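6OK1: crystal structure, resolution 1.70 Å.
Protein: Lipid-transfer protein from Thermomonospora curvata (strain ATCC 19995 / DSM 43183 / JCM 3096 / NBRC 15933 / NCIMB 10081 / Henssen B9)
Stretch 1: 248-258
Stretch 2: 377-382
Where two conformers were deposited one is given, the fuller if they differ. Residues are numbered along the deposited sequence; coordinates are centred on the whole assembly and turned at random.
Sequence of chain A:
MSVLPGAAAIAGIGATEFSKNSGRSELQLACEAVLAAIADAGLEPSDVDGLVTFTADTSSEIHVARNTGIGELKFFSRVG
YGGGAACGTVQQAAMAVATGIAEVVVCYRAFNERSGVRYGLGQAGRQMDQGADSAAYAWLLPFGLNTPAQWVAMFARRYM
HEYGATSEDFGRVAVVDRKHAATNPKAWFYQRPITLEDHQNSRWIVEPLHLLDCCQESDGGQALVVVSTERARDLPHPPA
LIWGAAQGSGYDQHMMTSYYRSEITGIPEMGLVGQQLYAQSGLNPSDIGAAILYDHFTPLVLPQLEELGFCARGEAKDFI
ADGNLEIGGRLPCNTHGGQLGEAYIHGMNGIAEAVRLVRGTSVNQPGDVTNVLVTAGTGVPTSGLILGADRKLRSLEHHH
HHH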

# COMPACT_ATOMS: atom_id res chain seq x y z
N GLY A 248 13.76 1.50 -7.31
CA GLY A 248 14.04 2.46 -8.35
C GLY A 248 12.83 2.81 -9.17
O GLY A 248 12.10 1.93 -9.65
N SER A 249 12.62 4.11 -9.34
CA SER A 249 11.61 4.65 -10.23
C SER A 249 12.28 5.74 -11.03
O SER A 249 13.01 6.56 -10.47
CB SER A 249 10.43 5.17 -9.43
OG SER A 249 9.39 5.67 -10.27
N GLY A 250 12.08 5.73 -12.36
CA GLY A 250 12.86 6.59 -13.23
C GLY A 250 12.18 7.90 -13.52
O GLY A 250 11.06 8.18 -13.11
N TYR A 251 12.92 8.76 -14.21
CA TYR A 251 12.35 9.99 -14.74
C TYR A 251 11.15 9.66 -15.61
O TYR A 251 11.19 8.73 -16.42
CB TYR A 251 13.41 10.73 -15.54
CG TYR A 251 12.87 11.93 -16.26
CD1 TYR A 251 12.61 13.10 -15.56
CD2 TYR A 251 12.62 11.91 -17.62
CE1 TYR A 251 12.11 14.21 -16.20
CE2 TYR A 251 12.13 13.02 -18.27
CZ TYR A 251 11.87 14.16 -17.55
OH TYR A 251 11.38 15.28 -18.17
N ASP A 252 10.08 10.44 -15.46
CA ASP A 252 8.84 10.23 -16.19
C ASP A 252 8.41 8.76 -16.19
O ASP A 252 8.19 8.14 -17.22
CB ASP A 252 8.97 10.74 -17.63
CG ASP A 252 7.64 10.92 -18.29
OD1 ASP A 252 6.68 11.15 -17.54
OD2 ASP A 252 7.55 10.84 -19.54
N GLN A 253 8.29 8.20 -14.99
CA GLN A 253 7.86 6.83 -14.81
C GLN A 253 6.34 6.72 -14.89
O GLN A 253 5.61 7.48 -14.24
CB GLN A 253 8.33 6.33 -13.46
CG GLN A 253 8.06 4.86 -13.25
CD GLN A 253 9.02 3.97 -13.99
OE1 GLN A 253 10.23 4.12 -13.89
NE2 GLN A 253 8.47 2.97 -14.72
N HIS A 254 5.87 5.74 -15.68
CA HIS A 254 4.46 5.35 -15.74
C HIS A 254 4.33 3.89 -15.34
O HIS A 254 5.32 3.17 -15.21
CB HIS A 254 3.89 5.61 -17.15
CG HIS A 254 3.93 7.05 -17.55
ND1 HIS A 254 2.81 7.86 -17.56
CD2 HIS A 254 4.97 7.84 -17.88
CE1 HIS A 254 3.16 9.08 -17.91
NE2 HIS A 254 4.47 9.10 -18.11
N MET A 255 3.10 3.45 -15.13
CA MET A 255 2.80 2.07 -14.78
C MET A 255 2.70 1.26 -16.07
O MET A 255 1.67 1.30 -16.76
CB MET A 255 1.51 1.98 -13.99
CG MET A 255 1.10 0.55 -13.63
SD MET A 255 1.97 -0.03 -12.18
CE MET A 255 0.87 0.66 -10.93
N MET A 256 3.79 0.59 -16.42
CA MET A 256 3.98 -0.28 -17.57
C MET A 256 4.05 0.45 -18.89
O MET A 256 4.27 -0.21 -19.92
CB MET A 256 2.88 -1.35 -17.67
CG MET A 256 2.89 -2.28 -16.49
SD MET A 256 4.41 -3.24 -16.43
CE MET A 256 4.22 -4.28 -17.87
N THR A 257 3.91 1.77 -18.92
CA THR A 257 3.73 2.49 -20.18
C THR A 257 4.58 3.76 -20.24
O THR A 257 4.11 4.81 -20.72
CB THR A 257 2.26 2.83 -20.40
OG1 THR A 257 1.75 3.61 -19.32
CG2 THR A 257 1.43 1.56 -20.51
N SER A 258 5.84 3.68 -19.80
CA SER A 258 6.75 4.83 -19.84
C SER A 258 7.29 5.01 -21.27
O SER A 258 8.45 4.75 -21.58
CB SER A 258 7.89 4.67 -18.85
OG SER A 258 7.39 4.35 -17.56
N GLY A 377 9.66 -6.64 -10.75
CA GLY A 377 8.86 -6.48 -11.96
C GLY A 377 9.40 -5.39 -12.88
O GLY A 377 9.87 -4.35 -12.43
N THR A 378 9.27 -5.63 -14.19
CA THR A 378 9.79 -4.73 -15.20
C THR A 378 8.66 -3.94 -15.87
O THR A 378 7.53 -4.44 -16.06
CB THR A 378 10.59 -5.53 -16.23
OG1 THR A 378 9.82 -6.66 -16.63
CG2 THR A 378 11.86 -6.04 -15.63
N GLY A 379 8.97 -2.70 -16.22
CA GLY A 379 7.99 -1.77 -16.74
C GLY A 379 7.33 -0.92 -15.69
O GLY A 379 6.56 -0.02 -16.04
N VAL A 380 7.63 -1.17 -14.42
CA VAL A 380 7.02 -0.47 -13.29
C VAL A 380 8.14 0.01 -12.38
O VAL A 380 9.27 -0.49 -12.43
CB VAL A 380 6.06 -1.40 -12.50
CG1 VAL A 380 4.76 -1.63 -13.23
CG2 VAL A 380 6.75 -2.74 -12.18
N PRO A 381 7.83 0.93 -11.48
CA PRO A 381 8.74 1.12 -10.33
C PRO A 381 9.10 -0.23 -9.76
O PRO A 381 8.22 -1.08 -9.52
CB PRO A 381 7.89 1.94 -9.36
CG PRO A 381 6.95 2.66 -10.20
CD PRO A 381 6.62 1.73 -11.36
N THR A 382 10.39 -0.43 -9.53
CA THR A 382 10.90 -1.77 -9.34
C THR A 382 11.89 -1.80 -8.19
O THR A 382 12.01 -0.86 -7.40
CB THR A 382 11.44 -2.29 -10.69
OG1 THR A 382 11.71 -3.69 -10.60
CG2 THR A 382 12.69 -1.55 -11.16
O HOH W 1 7.35 1.69 -18.07

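The contact is a backbone-led pairing of two mostly irregular segments, pinned by an antiparallel bridge at one end and a glycine carbonyl at the other, with methionine, valine and proline side chains packed around and between these points.

At the first anchor, Gly-248 and Thr-382 form a hydrogen-bonded antiparallel pair. Gly-248 N donates to Thr-382 O at 2.9 Å, and Thr-382 N donates back to Gly-248 O, also at 2.9 Å and nearly straight at 171°. The same carbonyl receives a CA-H...O contact, with Pro-381 CA 3.5 Å from Gly-248 O. Proline has no amide hydrogen to offer, so it meets the first stretch through carbon: its ring lies near Ser-249, with Pro-381 CG 3.9 Å from Ser-249 OG, and near Gln-253, where the two CG atoms of Gln-253 and Pro-381 are 3.9 Å apart. Thr-382 keeps its own hydroxyl occupied within its stretch, Thr-382 OG1 donating to Gly-377 O at 2.7 Å; this ties the end of the second segment back to its start while its backbone serves the bridge.

The second anchor is Gly-379 O. It accepts a weak hydrogen bond from Met-256 N at 2.9 Å, bent to 130°, and Met-256 CA also approaches Gly-379 O at 3.0 Å as a CA-H...O contact. Water 1 adds a further link: it donates to Gly-379 O at 2.8 Å and accepts from Ser-258 N at 3.0 Å, so one carbonyl gathers both a direct and a bridged connection to the first stretch. Glycine suits this position on two counts. A CB would point toward the first stretch and fall 2.8 Å from Met-256 SD, a clash, and at phi/psi 92/-5 it would also be jammed against the preceding carbonyl oxygen.

The space left free beside that glycine is used by Met-256. Its side chain, m at all three chi angles, curls so that Met-256 SD sits 3.4 Å from Thr-378 O and 3.6 Å from Val-380 CG1. Met-255 reaches the same methyl by another route: its CA-to-CB bond points away from the second stretch, yet Met-255 SD comes within 3.4 Å of Val-380 CG1. A long flexible thioether can make such a return, and a compact branched valine offers both sulfurs one shared methyl. Met-256 and Val-380 are buried, whereas Met-255 is exposed.

Between the anchors, Gln-253 shapes the first stretch from within. Gly-250 N donates to Gln-253 OE1 at 2.9 Å, and Gln-253 NE2 donates to His-254 O at 3.2 Å, so both ends of the amide brace local backbone while its aliphatic part faces proline. His-254 N donates to Ser-258 OG at 2.8 Å, closing the loop that presents Met-256. Altogether 415 Å² is buried, counting both sides. The rule is economical: backbone polar groups set the pairing, glycine makes room for Met-256, and both methionine sulfurs pack on Val-380.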